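Local coordinates for protein nonribosomal peptide synthase (Streptomyces sp. MJ635-86F5, PDB 5JJP) that adenylates aliphatic beta-amino acids, probably using ATP as the co-substrate, at residues Tyr34-Ala38 against Ala239-Gly245; Ala47-Pro51 against Thr94-Val98; Gly210-His214 against Ala358-Ala362. One frame throughout, in Å; residues are numbered along the deposited sequence.

Interaction 1: residues Tyr34-Ala38 against Ala239-Gly245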
# COMPACT_ATOMS: atom_id res chain seq x y z
N TYR A 34 10.73 8.37 -6.18
CA TYR A 34 10.40 8.79 -4.83
C TYR A 34 10.72 7.68 -3.83
O TYR A 34 11.29 7.95 -2.78
CB TYR A 34 8.94 9.32 -4.67
CG TYR A 34 8.74 9.88 -3.28
CD1 TYR A 34 9.18 11.16 -2.97
CD2 TYR A 34 8.18 9.12 -2.26
CE1 TYR A 34 9.01 11.67 -1.69
CE2 TYR A 34 7.98 9.62 -0.97
CZ TYR A 34 8.42 10.90 -0.69
OH TYR A 34 8.27 11.43 0.56
N LEU A 35 10.34 6.45 -4.14
CA LEU A 35 10.48 5.39 -3.15
C LEU A 35 11.95 5.09 -2.84
O LEU A 35 12.23 4.56 -1.79
CB LEU A 35 9.77 4.12 -3.58
CG LEU A 35 8.24 4.22 -3.76
CD1 LEU A 35 7.66 2.83 -3.95
CD2 LEU A 35 7.55 4.91 -2.61
N LEU A 36 12.86 5.42 -3.76
CA LEU A 36 14.25 5.05 -3.64
C LEU A 36 15.16 6.21 -3.31
O LEU A 36 16.33 5.98 -3.09
CB LEU A 36 14.75 4.36 -4.94
CG LEU A 36 14.15 2.97 -5.03
CD1 LEU A 36 14.33 2.47 -6.41
CD2 LEU A 36 14.81 2.02 -4.09
N ALA A 37 14.61 7.41 -3.21
CA ALA A 37 15.44 8.57 -2.95
C ALA A 37 16.19 8.51 -1.62
O ALA A 37 17.39 8.63 -1.61
CB ALA A 37 14.61 9.83 -3.02
N ALA A 38 15.51 8.24 -0.52
CA ALA A 38 16.17 8.16 0.78
C ALA A 38 17.29 7.13 0.82
O ALA A 38 18.31 7.34 1.48
CB ALA A 38 15.18 7.87 1.90
N ALA A 239 6.23 0.16 0.29
CA ALA A 239 6.57 1.48 -0.33
C ALA A 239 6.95 2.51 0.69
O ALA A 239 7.92 3.21 0.52
CB ALA A 239 5.43 2.01 -1.19
N LEU A 240 6.18 2.57 1.75
CA LEU A 240 6.45 3.57 2.75
C LEU A 240 7.78 3.23 3.48
O LEU A 240 8.52 4.12 3.82
CB LEU A 240 5.30 3.65 3.73
CG LEU A 240 5.55 4.57 4.93
CD1 LEU A 240 5.73 6.02 4.51
CD2 LEU A 240 4.45 4.42 5.95
N THR A 241 8.02 1.94 3.72
CA THR A 241 9.19 1.50 4.39
C THR A 241 10.44 1.92 3.57
O THR A 241 11.39 2.45 4.12
CB THR A 241 9.17 -0.02 4.58
OG1 THR A 241 8.10 -0.39 5.47
CG2 THR A 241 10.54 -0.52 5.16
N LEU A 242 10.42 1.65 2.27
CA LEU A 242 11.50 2.00 1.39
C LEU A 242 11.66 3.50 1.31
O LEU A 242 12.80 4.01 1.38
CB LEU A 242 11.28 1.43 -0.02
CG LEU A 242 11.35 -0.07 -0.19
CD1 LEU A 242 10.94 -0.47 -1.56
CD2 LEU A 242 12.77 -0.55 0.06
N ALA A 243 10.55 4.19 1.11
CA ALA A 243 10.56 5.65 1.03
C ALA A 243 11.20 6.27 2.26
O ALA A 243 11.75 7.40 2.19
CB ALA A 243 9.15 6.20 0.83
N SER A 244 11.06 5.61 3.39
CA SER A 244 11.58 6.13 4.65
C SER A 244 13.01 5.67 4.88
O SER A 244 13.64 6.08 5.85
CB SER A 244 10.74 5.65 5.82
OG SER A 244 9.39 6.02 5.69
N GLY A 245 13.54 4.87 3.96
CA GLY A 245 14.93 4.48 3.93
C GLY A 245 15.17 3.33 4.87
O GLY A 245 16.33 3.15 5.30
O HOH W 1 12.47 8.43 -0.23
O HOH W 2 14.43 4.96 -0.38

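Interaction 2: residues Ala47-Pro51 against Thr94-Val98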
# COMPACT_ATOMS: atom_id res chain seq x y z
N ALA A 47 17.41 -3.36 1.93
CA ALA A 47 16.13 -2.76 1.53
C ALA A 47 15.05 -3.75 1.79
O ALA A 47 14.00 -3.40 2.33
CB ALA A 47 16.16 -2.41 0.05
N ILE A 48 15.31 -4.98 1.39
CA ILE A 48 14.44 -6.12 1.61
C ILE A 48 15.19 -7.28 2.24
O ILE A 48 16.21 -7.70 1.74
CB ILE A 48 13.85 -6.62 0.29
CG1 ILE A 48 12.69 -5.72 -0.11
CG2 ILE A 48 12.93 -7.78 0.45
CD1 ILE A 48 12.89 -4.58 -0.99
N VAL A 49 14.55 -7.90 3.22
CA VAL A 49 15.00 -9.12 3.80
C VAL A 49 14.00 -10.23 3.49
O VAL A 49 12.81 -10.01 3.57
CB VAL A 49 15.14 -8.94 5.34
CG1 VAL A 49 15.49 -10.24 6.00
CG2 VAL A 49 16.21 -7.90 5.64
N GLU A 50 14.50 -11.42 3.14
CA GLU A 50 13.63 -12.57 2.92
C GLU A 50 14.35 -13.86 3.33
O GLU A 50 15.58 -13.87 3.38
CB GLU A 50 13.11 -12.61 1.46
CG GLU A 50 14.19 -12.73 0.41
CD GLU A 50 13.73 -12.47 -1.02
OE1 GLU A 50 12.54 -12.17 -1.27
OE2 GLU A 50 14.59 -12.53 -1.92
N PRO A 51 13.61 -14.94 3.58
CA PRO A 51 14.27 -16.26 3.76
C PRO A 51 15.11 -16.72 2.56
O PRO A 51 14.76 -16.45 1.39
CB PRO A 51 13.12 -17.23 4.00
CG PRO A 51 11.89 -16.52 3.54
CD PRO A 51 12.15 -15.05 3.67
N THR A 94 8.07 -10.53 -2.56
CA THR A 94 9.48 -10.90 -2.47
C THR A 94 10.30 -9.77 -3.01
O THR A 94 9.78 -8.92 -3.73
CB THR A 94 9.80 -12.12 -3.37
OG1 THR A 94 9.51 -11.79 -4.74
CG2 THR A 94 8.96 -13.32 -2.94
N ALA A 95 11.60 -9.78 -2.72
CA ALA A 95 12.48 -8.76 -3.27
C ALA A 95 12.34 -8.64 -4.79
O ALA A 95 12.32 -7.54 -5.32
CB ALA A 95 13.96 -9.08 -2.90
N ASP A 96 12.30 -9.75 -5.50
CA ASP A 96 12.13 -9.71 -6.97
C ASP A 96 10.77 -9.16 -7.43
O ASP A 96 10.69 -8.45 -8.45
CB ASP A 96 12.36 -11.08 -7.57
CG ASP A 96 13.86 -11.44 -7.68
OD1 ASP A 96 14.69 -10.48 -7.71
OD2 ASP A 96 14.21 -12.65 -7.78
N ALA A 97 9.71 -9.41 -6.67
CA ALA A 97 8.40 -8.85 -7.00
C ALA A 97 8.44 -7.33 -6.79
O ALA A 97 7.82 -6.56 -7.54
CB ALA A 97 7.32 -9.45 -6.12
N VAL A 98 9.23 -6.89 -5.81
CA VAL A 98 9.38 -5.44 -5.59
C VAL A 98 10.14 -4.82 -6.77
O VAL A 98 9.72 -3.80 -7.32
CB VAL A 98 10.08 -5.14 -4.24
CG1 VAL A 98 10.32 -3.65 -4.08
CG2 VAL A 98 9.27 -5.69 -3.07
O HOH W 3 13.12 -12.66 -4.26

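Interaction 3: residues Gly210-His214 against Ala358-Ala362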
# COMPACT_ATOMS: atom_id res chain seq x y z
N GLY A 210 3.06 12.84 2.93
CA GLY A 210 2.31 13.20 4.11
C GLY A 210 2.66 12.28 5.28
O GLY A 210 2.93 12.77 6.38
N ILE A 211 2.63 10.96 5.07
CA ILE A 211 2.80 10.03 6.17
C ILE A 211 4.22 10.13 6.83
O ILE A 211 4.32 10.10 8.02
CB ILE A 211 2.46 8.60 5.73
CG1 ILE A 211 0.93 8.45 5.55
CG2 ILE A 211 2.91 7.57 6.74
CD1 ILE A 211 0.12 8.47 6.84
N ARG A 212 5.25 10.36 6.04
CA ARG A 212 6.56 10.54 6.57
C ARG A 212 6.69 11.74 7.45
O ARG A 212 7.61 11.82 8.24
CB ARG A 212 7.59 10.64 5.43
CG ARG A 212 7.86 9.31 4.76
CD ARG A 212 8.77 9.50 3.58
NE ARG A 212 10.15 9.72 3.99
CZ ARG A 212 11.10 10.24 3.20
NH1 ARG A 212 10.82 10.68 1.98
NH2 ARG A 212 12.35 10.34 3.67
N ALA A 213 5.80 12.72 7.31
CA ALA A 213 5.81 13.86 8.21
C ALA A 213 5.44 13.47 9.62
O ALA A 213 5.65 14.25 10.52
CB ALA A 213 4.87 14.97 7.73
N HIS A 214 4.81 12.32 9.79
CA HIS A 214 4.34 11.86 11.08
C HIS A 214 5.40 11.03 11.79
O HIS A 214 5.21 10.68 12.94
CB HIS A 214 3.08 10.98 10.93
CG HIS A 214 1.81 11.73 10.62
ND1 HIS A 214 0.78 11.84 11.53
CD2 HIS A 214 1.37 12.34 9.49
CE1 HIS A 214 -0.22 12.51 10.99
NE2 HIS A 214 0.10 12.80 9.74
N ALA A 358 -7.33 13.76 9.53
CA ALA A 358 -6.64 13.28 8.35
C ALA A 358 -5.14 13.46 8.49
O ALA A 358 -4.70 14.29 9.24
CB ALA A 358 -7.13 14.00 7.12
N HIS A 359 -4.34 12.67 7.77
CA HIS A 359 -2.86 12.75 7.88
C HIS A 359 -2.40 14.05 7.30
O HIS A 359 -3.15 14.74 6.60
CB HIS A 359 -2.15 11.60 7.14
CG HIS A 359 -2.41 11.57 5.67
ND1 HIS A 359 -1.79 12.43 4.78
CD2 HIS A 359 -3.21 10.77 4.92
CE1 HIS A 359 -2.20 12.15 3.55
NE2 HIS A 359 -3.05 11.14 3.61
N HIS A 360 -1.14 14.36 7.57
CA HIS A 360 -0.60 15.65 7.27
C HIS A 360 -0.80 15.89 5.75
O HIS A 360 -0.50 15.01 4.90
CB HIS A 360 0.84 15.66 7.71
CG HIS A 360 1.49 16.97 7.52
ND1 HIS A 360 2.07 17.34 6.31
CD2 HIS A 360 1.63 18.03 8.35
CE1 HIS A 360 2.53 18.57 6.42
NE2 HIS A 360 2.28 19.01 7.64
N GLY A 361 -1.30 17.07 5.39
CA GLY A 361 -1.56 17.38 3.99
C GLY A 361 -2.96 17.05 3.47
O GLY A 361 -3.24 17.27 2.29
N ALA A 362 -3.80 16.49 4.32
CA ALA A 362 -5.17 16.13 3.96
C ALA A 362 -6.12 16.68 4.98
O ALA A 362 -5.67 17.17 6.02
CB ALA A 362 -5.32 14.63 3.90

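Interaction 1: residues Tyr34-Ala38 against Ala239-Gly245
L35 is the side chain to look at first. Its CA-CB bond runs sideways to the second helix, but the mt rotamer (chi1 -62°, chi2 -170°) brings the branched end back onto it: CD1 lies 3.6 Å from A239 CB, and CD2 lies 4.0 Å from A243 CB. It thus straddles two alanines one helical turn apart, whose small side chains let the helices come close. Y34, with chi1 at t, reaches A243 from another direction, its CE2 4.0 Å from A243 CB in an oblique approach; its hydroxyl carries on to a hydrogen bond with R212. The m,t rotamer of L36 sends that side chain out to L102 and Y62.

In the five-layered alpha-beta-alpha-beta-alpha sandwich, helix 232-243 is the crossover of a beta-alpha-beta unit between parallel strands 222-225 and 247-250, and helix 31-37 packs against its C-terminal end. Helix 232-243 ends in a Schellman motif, G245 having positive phi and its N bonded to L242 O at 2.8 Å. A38 CB points at this end, 3.5 Å from A243 O and 4.0 Å from G245 CA, where a side chain on 245 would be tight. S244, chi1 m, folds its OG back onto L240 O at 2.8 Å.

No direct hydrogen bond crosses; water does the work. L35 O and L242 O, two acceptors 3.3 Å apart, both receive water 2 at 2.6 Å, while water 1 donates to Y34 O (2.9 Å) and A243 O (2.7 Å) and accepts from A38 N (3.1 Å).

Interaction 2: residues Ala47-Pro51 against Thr94-Val98
This is the capped N-terminus of helix 95-107, the crossover of a beta-alpha-beta unit, where it meets the beta hairpin of strands 46-51 and 57-61. T94 is the N-cap: its OG1 accepts from A97 N at 3.1 Å. The amide of A95, the first helical residue, is served from across the gap, A95 N donating to E50 OE1 at 2.9 Å and a nearly straight 167°. With chi1 at p and an extended chi2, the E50 carboxylate is carried out to the helix end; its OE2 is held by a salt bridge to R58 on the partner strand and takes a bond from water 3 at 2.8 Å, which in turn accepts a long one from D96 N at 3.3 Å. Next to this polar end the contact is apolar. A47 and I48 form a classic bulge opposite V60, and I48 points at the helix, its CG2 3.7 Å from A95 CB and its CD1 4.1 Å from V98 CG1.

Interaction 3: residues Gly210-His214 against Ala358-Ala362
Start at G210, in the last turn of helix 201-212. Its CA sits 3.4 Å from H360 O in a CA-H...O contact, and a CB here would clash with that oxygen and with H359 ND1, so the missing side chain is what lets the loop come in. I211 turns its CD1 back to 3.9 Å from H359 CB, and it also packs on L240 of helix 232-243. R212 leaves the contact for Y34. A213 puts its CB over one face of the H360 ring, 4.2 Å from the centroid, a CH-pi contact. H214 closes the series: its NE2 accepts from H360 N at 2.9 Å, with the amide near the ring plane.

The partner is a type II beta turn, H359 to A362, closed by A362 N to H359 O at 2.9 Å, with G361 at positive phi. It leads directly into strand 363-367 of the antiparallel sheet, so the contact joins that sheet's entry to the helix end. H359 ND1 donates to H360 O at 2.9 Å, tying down the turn's central peptide. Because H214 NE2 accepts a backbone amide, it carries no proton, which implies a neutral H214 ring with its proton on ND1.

Overall arrangement
Interaction 1 is the middle of the three, with centres 14 Å from interaction 2 and 15 Å from interaction 3. L242 makes the first join: its CD2 is 3.8 Å from A47 O and its CD1 4.1 Å from V98 CG1, bringing helix 232-243 against helix 95-107 and the hairpin. R212 and I211 make the second, with Y34 OH 3.0 Å from R212 NH1 and L240 CD2 3.6 Å from I211 CG2. Interactions 2 and 3 do not meet; about 27 Å separates their centres and about 14 Å their nearest atoms. Interaction 2 nests within the loop that interaction 1 closes, whereas interactions 1 and 3 cross along the chain. None of the three includes a bound ligand.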